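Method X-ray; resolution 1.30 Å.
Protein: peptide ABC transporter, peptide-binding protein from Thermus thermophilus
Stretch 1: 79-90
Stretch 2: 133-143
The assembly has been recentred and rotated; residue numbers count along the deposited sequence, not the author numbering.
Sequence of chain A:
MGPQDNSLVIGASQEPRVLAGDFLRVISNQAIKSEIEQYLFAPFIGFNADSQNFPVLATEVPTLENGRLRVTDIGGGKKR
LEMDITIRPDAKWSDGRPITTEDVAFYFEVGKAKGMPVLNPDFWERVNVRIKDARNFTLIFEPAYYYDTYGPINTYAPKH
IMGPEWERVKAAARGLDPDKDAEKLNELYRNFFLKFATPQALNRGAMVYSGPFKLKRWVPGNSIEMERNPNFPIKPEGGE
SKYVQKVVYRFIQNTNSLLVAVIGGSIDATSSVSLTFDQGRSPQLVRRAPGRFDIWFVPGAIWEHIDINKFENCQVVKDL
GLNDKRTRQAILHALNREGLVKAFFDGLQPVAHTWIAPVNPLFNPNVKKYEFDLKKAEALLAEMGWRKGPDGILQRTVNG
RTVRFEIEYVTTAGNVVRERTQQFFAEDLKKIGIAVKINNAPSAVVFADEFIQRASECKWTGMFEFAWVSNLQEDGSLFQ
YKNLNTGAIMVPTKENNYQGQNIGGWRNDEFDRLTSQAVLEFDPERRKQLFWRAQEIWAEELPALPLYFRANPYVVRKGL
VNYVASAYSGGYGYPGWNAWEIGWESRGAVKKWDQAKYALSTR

Stretch 1, residues 79-90: KRLEMDITIRPD
Stretch 2, residues 133-143: DARNFTLIFEP

A strand running through 79-86, already under way at Lys79, and a strand that starts at Asn136 pair antiparallel through a backbone ladder, with an apolar layer on one face and polar pairs on the other. Their N-to-C directions differ by 159°. Most phi/psi values are extended, near -120/130; Asp84 (-86/122) and Leu139 (-92/134) have less negative phi, and Lys79 (-134/164) and Phe137 (-143/164) have larger psi. Leu81 pairs with Phe141, Met83 with Leu139 and Ile85 with Phe137 as hydrogen-bonded pairs. Leu81 N to Phe141 O and Phe141 N to Leu81 O are both 2.8 Å. Met83 N to Leu139 O is 2.8 Å, and Leu139 N to Met83 O is 2.9 Å. Ile85 N to Phe137 O is 2.9 Å, and Phe137 N to Ile85 O is 3.1 Å. Past the strand, Ile87 N reaches Arg135 O at 2.7 Å. The non-hydrogen-bonded pairs are Glu82 with Ile140, Asp84 with Thr138 and Thr86 with Asn136, their CA atoms 4.4 to 4.6 Å apart.

Leu81, Met83, Ile85, Phe137, Leu139 and Phe141 share one face and are buried, which suits their apolar side chains. Phe137 takes chi1 p, and Ile85 CB lies over its ring face, 3.9 Å from the ring centroid. Ile87 CG1 meets the ring edge, 3.9 Å from Phe137 CE1. Leu81 (t, p) places CD2 3.8 Å from Phe141 CD1. Ile85 (m, t) places CD1 3.8 Å from Leu139 CD1.

On the other face, Thr138 OG1 (chi1 m) donates to Asp84 OD2 at 2.7 Å. Thr86 OG1 (chi1 m) donates to Asn136 OD1 at 2.7 Å. Short polar side chains fit these close pairs. Arg80 (t, t, t) extends so that NH1 forms a salt bridge with Glu142 OE1 at 2.8 Å; its NE also bridges Glu82 OE1 at 3.0 Å. Ile140 CG2 covers one guanidinium face, 3.4 Å from Arg80 NH2. The peptide bond before Pro143 is cis. The stretches bury 995 Å² in total.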

# COMPACT_ATOMS: atom_id res chain seq x y z
N LYS A 79 21.29 -16.20 -8.20
CA LYS A 79 21.97 -16.26 -6.91
C LYS A 79 21.09 -16.72 -5.76
O LYS A 79 19.86 -16.72 -5.84
CB LYS A 79 22.50 -14.87 -6.55
CG LYS A 79 23.30 -14.19 -7.63
CD LYS A 79 23.47 -12.71 -7.31
CE LYS A 79 24.36 -12.00 -8.32
NZ LYS A 79 23.82 -12.13 -9.70
N ARG A 80 21.77 -17.09 -4.68
CA ARG A 80 21.14 -17.50 -3.44
C ARG A 80 21.66 -16.46 -2.45
O ARG A 80 22.86 -16.22 -2.38
CB ARG A 80 21.61 -18.88 -3.02
CG ARG A 80 21.13 -19.34 -1.64
CD ARG A 80 21.96 -20.53 -1.16
NE ARG A 80 21.55 -21.02 0.15
CZ ARG A 80 20.51 -21.82 0.37
NH1 ARG A 80 19.76 -22.23 -0.64
NH2 ARG A 80 20.24 -22.23 1.60
N LEU A 81 20.75 -15.84 -1.71
CA LEU A 81 21.15 -14.86 -0.72
C LEU A 81 20.76 -15.36 0.66
O LEU A 81 19.62 -15.79 0.87
CB LEU A 81 20.46 -13.51 -0.95
CG LEU A 81 20.61 -12.52 0.21
CD1 LEU A 81 22.06 -12.07 0.33
CD2 LEU A 81 19.70 -11.32 -0.01
N GLU A 82 21.71 -15.32 1.59
CA GLU A 82 21.45 -15.71 2.97
C GLU A 82 21.69 -14.47 3.81
O GLU A 82 22.68 -13.76 3.63
CB GLU A 82 22.37 -16.85 3.42
CG GLU A 82 22.05 -18.17 2.73
CD GLU A 82 22.66 -19.37 3.43
OE1 GLU A 82 22.44 -20.51 2.96
OE2 GLU A 82 23.36 -19.19 4.45
N MET A 83 20.77 -14.20 4.73
CA MET A 83 20.83 -13.03 5.59
C MET A 83 20.68 -13.41 7.06
O MET A 83 19.61 -13.83 7.48
CB MET A 83 19.72 -12.07 5.18
CG MET A 83 19.58 -10.85 6.05
SD MET A 83 18.08 -9.96 5.61
CE MET A 83 18.62 -9.28 4.12
N ASP A 84 21.76 -13.26 7.83
CA ASP A 84 21.76 -13.60 9.25
C ASP A 84 21.26 -12.46 10.12
O ASP A 84 21.84 -11.37 10.11
CB ASP A 84 23.17 -13.97 9.72
CG ASP A 84 23.72 -15.21 9.05
OD1 ASP A 84 24.95 -15.41 9.15
OD2 ASP A 84 22.95 -15.98 8.44
N ILE A 85 20.21 -12.72 10.88
CA ILE A 85 19.63 -11.73 11.77
C ILE A 85 19.69 -12.23 13.21
O ILE A 85 19.41 -13.39 13.48
CB ILE A 85 18.16 -11.45 11.40
CG1 ILE A 85 18.09 -10.88 9.99
CG2 ILE A 85 17.53 -10.49 12.42
CD1 ILE A 85 16.69 -10.61 9.49
N THR A 86 20.09 -11.34 14.12
CA THR A 86 20.15 -11.68 15.54
C THR A 86 19.14 -10.79 16.25
O THR A 86 19.22 -9.56 16.18
CB THR A 86 21.55 -11.41 16.13
OG1 THR A 86 22.53 -12.19 15.44
CG2 THR A 86 21.58 -11.79 17.61
N ILE A 87 18.17 -11.41 16.92
CA ILE A 87 17.15 -10.66 17.66
C ILE A 87 17.77 -10.14 18.95
O ILE A 87 18.46 -10.88 19.65
CB ILE A 87 15.95 -11.57 18.01
CG1 ILE A 87 15.35 -12.17 16.73
CG2 ILE A 87 14.90 -10.77 18.78
CD1 ILE A 87 14.24 -13.17 16.98
N ARG A 88 17.54 -8.87 19.27
CA ARG A 88 18.08 -8.29 20.50
C ARG A 88 17.61 -9.09 21.70
O ARG A 88 16.48 -9.59 21.73
CB ARG A 88 17.61 -6.84 20.67
CG ARG A 88 18.25 -5.84 19.74
CD ARG A 88 17.70 -4.44 19.98
NE ARG A 88 17.86 -4.02 21.37
CZ ARG A 88 18.40 -2.87 21.75
NH1 ARG A 88 18.50 -2.58 23.04
NH2 ARG A 88 18.85 -2.01 20.85
N PRO A 89 18.46 -9.22 22.73
CA PRO A 89 18.09 -9.97 23.93
C PRO A 89 16.92 -9.36 24.70
O PRO A 89 16.24 -10.05 25.45
CB PRO A 89 19.38 -9.96 24.75
CG PRO A 89 20.02 -8.66 24.36
CD PRO A 89 19.81 -8.64 22.86
N ASP A 90 16.70 -8.07 24.49
CA ASP A 90 15.62 -7.36 25.18
C ASP A 90 14.38 -7.09 24.32
O ASP A 90 13.52 -6.30 24.71
CB ASP A 90 16.15 -6.04 25.76
CG ASP A 90 16.95 -5.23 24.76
OD1 ASP A 90 16.88 -5.53 23.55
OD2 ASP A 90 17.64 -4.28 25.19
N ASP A 133 19.18 -20.66 16.80
CA ASP A 133 18.85 -20.73 18.22
C ASP A 133 17.69 -19.79 18.50
O ASP A 133 17.07 -19.28 17.57
CB ASP A 133 20.08 -20.39 19.09
CG ASP A 133 20.71 -19.06 18.73
OD1 ASP A 133 20.01 -18.03 18.77
OD2 ASP A 133 21.92 -19.05 18.42
N ALA A 134 17.38 -19.56 19.77
CA ALA A 134 16.25 -18.71 20.14
C ALA A 134 16.30 -17.28 19.60
O ALA A 134 15.25 -16.63 19.49
CB ALA A 134 16.09 -18.69 21.65
N ARG A 135 17.48 -16.78 19.26
CA ARG A 135 17.57 -15.42 18.77
C ARG A 135 18.36 -15.22 17.48
O ARG A 135 18.54 -14.09 17.03
CB ARG A 135 18.09 -14.50 19.88
CG ARG A 135 17.09 -14.41 21.02
CD ARG A 135 17.50 -13.47 22.14
NE ARG A 135 16.40 -13.30 23.08
CZ ARG A 135 15.90 -14.27 23.86
NH1 ARG A 135 14.89 -14.01 24.67
NH2 ARG A 135 16.43 -15.48 23.83
N ASN A 136 18.80 -16.31 16.88
CA ASN A 136 19.55 -16.24 15.63
C ASN A 136 18.84 -17.01 14.53
O ASN A 136 18.51 -18.19 14.71
CB ASN A 136 20.96 -16.80 15.81
CG ASN A 136 21.91 -15.82 16.45
OD1 ASN A 136 22.24 -14.79 15.87
ND2 ASN A 136 22.37 -16.14 17.66
N PHE A 137 18.59 -16.34 13.41
CA PHE A 137 17.97 -16.99 12.27
C PHE A 137 18.55 -16.44 10.97
O PHE A 137 19.19 -15.39 10.96
CB PHE A 137 16.44 -16.84 12.27
CG PHE A 137 15.94 -15.43 12.08
CD1 PHE A 137 15.90 -14.53 13.14
CD2 PHE A 137 15.45 -15.03 10.84
CE1 PHE A 137 15.38 -13.25 12.96
CE2 PHE A 137 14.93 -13.75 10.65
CZ PHE A 137 14.89 -12.86 11.72
N THR A 138 18.32 -17.17 9.89
CA THR A 138 18.83 -16.78 8.59
C THR A 138 17.71 -16.82 7.56
O THR A 138 17.00 -17.81 7.45
CB THR A 138 19.95 -17.73 8.12
OG1 THR A 138 21.02 -17.71 9.08
CG2 THR A 138 20.49 -17.32 6.76
N LEU A 139 17.55 -15.72 6.83
CA LEU A 139 16.55 -15.67 5.78
C LEU A 139 17.27 -16.10 4.50
O LEU A 139 18.39 -15.65 4.23
CB LEU A 139 16.00 -14.25 5.63
CG LEU A 139 15.19 -13.74 6.83
CD1 LEU A 139 14.80 -12.29 6.61
CD2 LEU A 139 13.95 -14.60 7.04
N ILE A 140 16.64 -16.98 3.74
CA ILE A 140 17.23 -17.50 2.51
C ILE A 140 16.36 -17.15 1.31
O ILE A 140 15.20 -17.55 1.24
CB ILE A 140 17.37 -19.04 2.59
CG1 ILE A 140 18.14 -19.42 3.86
CG2 ILE A 140 18.08 -19.56 1.35
CD1 ILE A 140 18.09 -20.91 4.17
N PHE A 141 16.94 -16.41 0.37
CA PHE A 141 16.23 -16.02 -0.84
C PHE A 141 16.87 -16.72 -2.03
O PHE A 141 18.06 -16.52 -2.31
CB PHE A 141 16.32 -14.50 -1.07
CG PHE A 141 15.95 -13.67 0.13
CD1 PHE A 141 16.82 -13.55 1.21
CD2 PHE A 141 14.74 -12.99 0.17
CE1 PHE A 141 16.50 -12.76 2.31
CE2 PHE A 141 14.40 -12.20 1.27
CZ PHE A 141 15.28 -12.08 2.34
N GLU A 142 16.09 -17.53 -2.74
CA GLU A 142 16.61 -18.23 -3.90
C GLU A 142 15.51 -18.50 -4.92
O GLU A 142 14.58 -19.26 -4.66
CB GLU A 142 17.26 -19.56 -3.48
CG GLU A 142 17.92 -20.30 -4.64
CD GLU A 142 18.54 -21.61 -4.22
OE1 GLU A 142 19.45 -21.60 -3.36
OE2 GLU A 142 18.13 -22.66 -4.76
N PRO A 143 15.59 -17.87 -6.11
CA PRO A 143 16.66 -16.95 -6.50
C PRO A 143 16.52 -15.61 -5.78
O PRO A 143 15.41 -15.20 -5.42
CB PRO A 143 16.46 -16.82 -8.00
CG PRO A 143 14.98 -16.89 -8.13
CD PRO A 143 14.61 -18.03 -7.20
O HOH W 1 21.94 -14.87 12.89
O HOH W 2 14.45 -11.57 22.61